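Local atomic coordinates of GCN5-related N-acetyltransferase (Kribbella flavida, PDB entry 4H89), a protein that probably transfers an acyl group, most likely acetyl from acetyl-coenzyme A, to an acceptor substrate. Residues D18-I22 with A47-M52; R61-A65 with L109-M113. All blocks are in the same frame, centred on the assembly; numbering follows the deposited sequence.

Contact 1 of 2, residues D18-I22 with A47-M52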
loop_
_atom_site.group_PDB
_atom_site.type_symbol
_atom_site.label_atom_id
_atom_site.label_comp_id
_atom_site.label_asym_id
_atom_site.label_seq_id
_atom_site.Cartn_x
_atom_site.Cartn_y
_atom_site.Cartn_z
ATOM N N ASP A 18 -21.182 -16.365 -4.070
ATOM C CA ASP A 18 -19.879 -17.036 -4.224
ATOM C C ASP A 18 -18.976 -16.871 -3.009
ATOM O O ASP A 18 -17.996 -17.586 -2.882
ATOM C CB ASP A 18 -19.175 -16.451 -5.448
ATOM C CG ASP A 18 -19.881 -16.736 -6.739
ATOM O OD1 ASP A 18 -20.444 -17.809 -6.917
ATOM O OD2 ASP A 18 -19.772 -15.862 -7.648
ATOM N N TRP A 19 -19.264 -15.903 -2.130
ATOM C CA TRP A 19 -18.321 -15.594 -1.036
ATOM C C TRP A 19 -17.991 -16.810 -0.144
ATOM O O TRP A 19 -16.825 -17.009 0.188
ATOM C CB TRP A 19 -18.756 -14.362 -0.215
ATOM C CG TRP A 19 -17.941 -14.176 1.005
ATOM C CD1 TRP A 19 -18.342 -14.385 2.300
ATOM C CD2 TRP A 19 -16.521 -13.911 1.075
ATOM N NE1 TRP A 19 -17.289 -14.212 3.138
ATOM C CE2 TRP A 19 -16.169 -13.892 2.416
ATOM C CE3 TRP A 19 -15.545 -13.626 0.124
ATOM C CZ2 TRP A 19 -14.880 -13.663 2.835
ATOM C CZ3 TRP A 19 -14.248 -13.390 0.530
ATOM C CH2 TRP A 19 -13.933 -13.414 1.894
ATOM N N PRO A 20 -18.980 -17.629 0.243
ATOM C CA PRO A 20 -18.626 -18.792 1.049
ATOM C C PRO A 20 -17.646 -19.741 0.444
ATOM O O PRO A 20 -16.920 -20.380 1.174
ATOM C CB PRO A 20 -19.994 -19.460 1.325
ATOM C CG PRO A 20 -20.957 -18.331 1.248
ATOM C CD PRO A 20 -20.438 -17.494 0.127
ATOM N N ALA A 21 -17.576 -19.815 -0.886
ATOM C CA ALA A 21 -16.595 -20.652 -1.559
ATOM C C ALA A 21 -15.239 -19.996 -1.616
ATOM O O ALA A 21 -14.212 -20.671 -1.665
ATOM C CB ALA A 21 -17.081 -20.959 -2.966
ATOM N N ILE A 22 -15.187 -18.666 -1.588
ATOM C CA ILE A 22 -13.926 -17.909 -1.634
ATOM C C ILE A 22 -13.228 -17.836 -0.285
ATOM O O ILE A 22 -12.000 -17.918 -0.185
ATOM C CB ILE A 22 -14.188 -16.472 -2.174
ATOM C CG1 ILE A 22 -14.785 -16.550 -3.576
ATOM C CG2 ILE A 22 -12.888 -15.642 -2.156
ATOM C CD1 ILE A 22 -15.357 -15.242 -4.046
ATOM N N ALA A 47 -12.904 -9.997 6.085
ATOM C CA ALA A 47 -12.332 -10.534 4.881
ATOM C C ALA A 47 -13.254 -10.283 3.681
ATOM O O ALA A 47 -12.778 -9.890 2.606
ATOM C CB ALA A 47 -11.970 -11.997 5.066
ATOM N N ARG A 48 -14.559 -10.453 3.854
ATOM C CA ARG A 48 -15.489 -10.239 2.792
ATOM C C ARG A 48 -15.460 -8.773 2.320
ATOM O O ARG A 48 -15.478 -8.482 1.111
ATOM C CB ARG A 48 -16.875 -10.599 3.257
ATOM C CG ARG A 48 -17.910 -10.531 2.159
ATOM C CD ARG A 48 -19.309 -10.821 2.661
ATOM N NE ARG A 48 -19.674 -9.927 3.775
ATOM C CZ ARG A 48 -20.667 -10.160 4.614
ATOM N NH1 ARG A 48 -21.455 -11.223 4.464
ATOM N NH2 ARG A 48 -20.838 -9.328 5.616
ATOM N N SER A 49 -15.432 -7.839 3.274
ATOM C CA SER A 49 -15.353 -6.415 2.929
ATOM C C SER A 49 -14.090 -6.072 2.146
ATOM O O SER A 49 -14.131 -5.211 1.239
ATOM C CB SER A 49 -15.434 -5.567 4.180
ATOM O OG SER A 49 -16.795 -5.559 4.607
ATOM N N LEU A 50 -12.971 -6.711 2.485
ATOM C CA LEU A 50 -11.726 -6.437 1.800
ATOM C C LEU A 50 -11.753 -7.016 0.396
ATOM O O LEU A 50 -11.163 -6.438 -0.511
ATOM C CB LEU A 50 -10.555 -7.008 2.575
ATOM C CG LEU A 50 -10.151 -6.237 3.839
ATOM C CD1 LEU A 50 -8.846 -6.818 4.356
ATOM C CD2 LEU A 50 -9.988 -4.724 3.615
ATOM N N TRP A 51 -12.459 -8.132 0.208
ATOM C CA TRP A 51 -12.383 -8.883 -1.040
ATOM C C TRP A 51 -13.489 -8.611 -2.067
ATOM O O TRP A 51 -13.219 -8.444 -3.262
ATOM C CB TRP A 51 -12.326 -10.393 -0.726
ATOM C CG TRP A 51 -11.950 -11.143 -1.939
ATOM C CD1 TRP A 51 -12.769 -11.788 -2.796
ATOM C CD2 TRP A 51 -10.634 -11.265 -2.449
ATOM N NE1 TRP A 51 -12.046 -12.265 -3.859
ATOM C CE2 TRP A 51 -10.722 -11.963 -3.659
ATOM C CE3 TRP A 51 -9.387 -10.825 -2.007
ATOM C CZ2 TRP A 51 -9.597 -12.273 -4.422
ATOM C CZ3 TRP A 51 -8.265 -11.116 -2.777
ATOM C CH2 TRP A 51 -8.388 -11.815 -3.977
HETATM N N MSE A 52 -14.731 -8.658 -1.638
HETATM C CA MSE A 52 -15.897 -8.412 -2.460
HETATM C C MSE A 52 -15.996 -6.932 -2.692
HETATM O O MSE A 52 -15.664 -6.136 -1.830
HETATM C CB MSE A 52 -17.165 -8.937 -1.779
HETATM C CG MSE A 52 -17.162 -10.431 -1.522
HETATM SE SE MSE A 52 -16.969 -11.636 -3.032
HETATM C CE MSE A 52 -18.729 -11.410 -3.631
#
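One indole, that of Trp19, makes most of this contact: it leaves the first turn of helix 19-32 and lies against the last turns of helix 44-51, touching four residues there. Arg48 covers one face of the ring with the aliphatic part of its side chain. Its CG stands 3.6 Å from the centroid of the Trp19 five-membered ring and almost exactly on the ring normal, a CH-pi contact, while Arg48 CB lies 3.5 Å from Trp19 CE2. The far end of the six-membered ring reaches the helix backbone, with Trp19 CZ2 3.4 Å from Arg48 N and Trp19 CH2 3.7 Å from Ala47 C; Trp19 CH2 also meets the Ala47 side chain, 4.0 Å from its CB. Trp51 CB approaches Trp19 CZ3 at 3.8 Å. Met52, deposited as selenomethionine and the first residue to leave helical geometry, adds its CG 3.9 Å from Trp19 CE3; its SE makes an oblique Met-aromatic contact, 5.2 Å from the six-membered centroid. Ile22, one turn after Trp19, packs against Met52 and Trp51, its CD1 4.1 Å from Met52 SE and its CG2 3.9 Å from Trp51 CD1. This is structural packing of the two helices between strands 10-13 and 61-66 on one face of the GNAT sheet, where Ile22 also touches Val64 and Ser75. No hydrogen bond crosses between the segments, and the Trp51 indole NH bonds to Ser75 instead, so the joint rests on shape fit and dispersion around Trp19.

Contact 2 of 2, residues R61-A65 with L109-M113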
loop_
_atom_site.group_PDB
_atom_site.type_symbol
_atom_site.label_atom_id
_atom_site.label_comp_id
_atom_site.label_asym_id
_atom_site.label_seq_id
_atom_site.Cartn_x
_atom_site.Cartn_y
_atom_site.Cartn_z
ATOM N N ARG A 61 -13.750 -4.249 -9.140
ATOM C CA ARG A 61 -14.461 -5.442 -9.563
ATOM C C ARG A 61 -13.912 -6.644 -8.840
ATOM O O ARG A 61 -12.732 -6.658 -8.490
ATOM C CB ARG A 61 -14.334 -5.589 -11.092
ATOM C CG ARG A 61 -14.921 -6.856 -11.730
ATOM C CD ARG A 61 -14.894 -6.665 -13.247
ATOM N NE ARG A 61 -15.365 -7.835 -13.967
ATOM C CZ ARG A 61 -14.614 -8.639 -14.705
ATOM N NH1 ARG A 61 -13.325 -8.435 -14.813
ATOM N NH2 ARG A 61 -15.193 -9.634 -15.298
ATOM N N THR A 62 -14.784 -7.627 -8.602
ATOM C CA THR A 62 -14.354 -8.938 -8.086
ATOM C C THR A 62 -14.881 -9.983 -9.024
ATOM O O THR A 62 -16.045 -9.935 -9.437
ATOM C CB THR A 62 -14.866 -9.142 -6.668
ATOM O OG1 THR A 62 -14.447 -8.050 -5.853
ATOM C CG2 THR A 62 -14.412 -10.473 -6.068
ATOM N N THR A 63 -14.024 -10.947 -9.362
ATOM C CA THR A 63 -14.363 -12.045 -10.245
ATOM C C THR A 63 -14.161 -13.387 -9.571
ATOM O O THR A 63 -13.449 -13.471 -8.565
ATOM C CB THR A 63 -13.500 -12.040 -11.507
ATOM O OG1 THR A 63 -12.139 -12.195 -11.137
ATOM C CG2 THR A 63 -13.682 -10.742 -12.269
ATOM N N VAL A 64 -14.783 -14.392 -10.170
ATOM C CA VAL A 64 -14.495 -15.795 -9.836
ATOM C C VAL A 64 -14.138 -16.528 -11.111
ATOM O O VAL A 64 -14.647 -16.201 -12.196
ATOM C CB VAL A 64 -15.626 -16.527 -9.098
ATOM C CG1 VAL A 64 -15.747 -16.036 -7.684
ATOM C CG2 VAL A 64 -16.936 -16.418 -9.859
ATOM N N ALA A 65 -13.298 -17.548 -10.959
ATOM C CA ALA A 65 -13.072 -18.544 -12.006
ATOM C C ALA A 65 -13.894 -19.774 -11.581
ATOM O O ALA A 65 -13.783 -20.232 -10.437
ATOM C CB ALA A 65 -11.635 -18.923 -12.043
ATOM N N LEU A 109 -7.535 -15.624 -14.592
ATOM C CA LEU A 109 -7.966 -14.501 -13.751
ATOM C C LEU A 109 -7.163 -13.250 -14.080
ATOM O O LEU A 109 -7.741 -12.156 -14.134
ATOM C CB LEU A 109 -7.832 -14.872 -12.274
ATOM C CG LEU A 109 -8.802 -15.864 -11.681
ATOM C CD1 LEU A 109 -8.275 -16.326 -10.326
ATOM C CD2 LEU A 109 -10.164 -15.222 -11.552
ATOM N N CYS A 110 -5.858 -13.377 -14.233
ATOM C CA CYS A 110 -5.052 -12.190 -14.480
ATOM C C CYS A 110 -5.266 -11.639 -15.878
ATOM O O CYS A 110 -5.303 -10.425 -16.040
ATOM C CB CYS A 110 -3.580 -12.498 -14.231
ATOM S SG CYS A 110 -2.525 -11.017 -14.223
ATOM N N GLN A 111 -5.382 -12.490 -16.880
ATOM C CA GLN A 111 -5.676 -11.982 -18.211
ATOM C C GLN A 111 -7.006 -11.232 -18.234
ATOM O O GLN A 111 -7.137 -10.179 -18.842
ATOM C CB GLN A 111 -5.684 -13.094 -19.244
ATOM C CG GLN A 111 -5.874 -12.586 -20.670
ATOM C CD GLN A 111 -4.726 -11.681 -21.104
ATOM O OE1 GLN A 111 -3.591 -12.088 -21.023
ATOM N NE2 GLN A 111 -5.013 -10.426 -21.423
ATOM N N ASP A 112 -8.009 -11.798 -17.586
ATOM C CA ASP A 112 -9.306 -11.144 -17.491
ATOM C C ASP A 112 -9.167 -9.775 -16.799
ATOM O O ASP A 112 -9.782 -8.794 -17.209
ATOM C CB ASP A 112 -10.319 -12.029 -16.751
ATOM C CG ASP A 112 -11.640 -11.330 -16.579
ATOM O OD1 ASP A 112 -12.477 -11.359 -17.517
ATOM O OD2 ASP A 112 -11.793 -10.737 -15.501
HETATM N N MSE A 113 -8.358 -9.715 -15.751
HETATM C CA MSE A 113 -8.109 -8.460 -15.043
HETATM C C MSE A 113 -7.407 -7.430 -15.952
HETATM O O MSE A 113 -7.794 -6.244 -15.954
HETATM C CB MSE A 113 -7.295 -8.776 -13.773
HETATM C CG MSE A 113 -6.966 -7.570 -12.901
HETATM SE SE MSE A 113 -5.392 -6.632 -13.422
HETATM C CE MSE A 113 -5.949 -4.989 -12.822
HETATM O O HOH W 1 -15.074 -11.891 -17.310
HETATM O O HOH W 2 -10.388 -11.493 -13.232
#
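This is a strand-to-helix contact in the GNAT core, with strand 61-66 of the central sheet facing helix 105-119, which packs across one side of it. The short segments run at 145° to each other, their axes 9.7 Å apart at closest. The main polar link is a salt bridge, Arg61 NH1 to Asp112 OD2 at 2.8 Å, and Arg61 NE is paired with Asp13 on the neighbouring strand 10-13. Two waters extend the link. One accepts from Arg61 NH2 and donates to Asp112 OD1; the other accepts from Thr63 OG1 and donates to Asp112 OD2 and to Leu109 O. At the other end of the strand segment the contact turns apolar: Leu109 CD2 lies 4.0 Å from Ala65 CB, and Leu109 also touches Val11 and Phe94. Midway, Leu109 CD2 comes within van der Waals reach of Thr63 OG1, at 3.6 Å. Helix and strand are therefore held by a direct salt bridge reinforced by two waters, and by hydrophobic packing of Leu109 on Ala65.

In the fold
Contacts 1 and 2 lie on opposite faces of the central sheet, their centres about 14 Å apart, and strand 61-66 connects them. Its Thr62 and Val64 face contact 1, whereas Arg61, Thr63 and Ala65 point to helix 105-119 in contact 2. The two meet directly: Trp51 O is 2.9 Å from Thr62 OG1, a probable hydrogen bond, and Ile22 CD1 packs 3.7 Å from Val64 CG1. Along the chain they follow in series, helix 44-51 leading into strand 61-66. Neither contact includes a bound ligand; as in other GNAT enzymes, the loop before helix 105-119 probably binds the coenzyme pyrophosphate, and contact 2 uses this same helix.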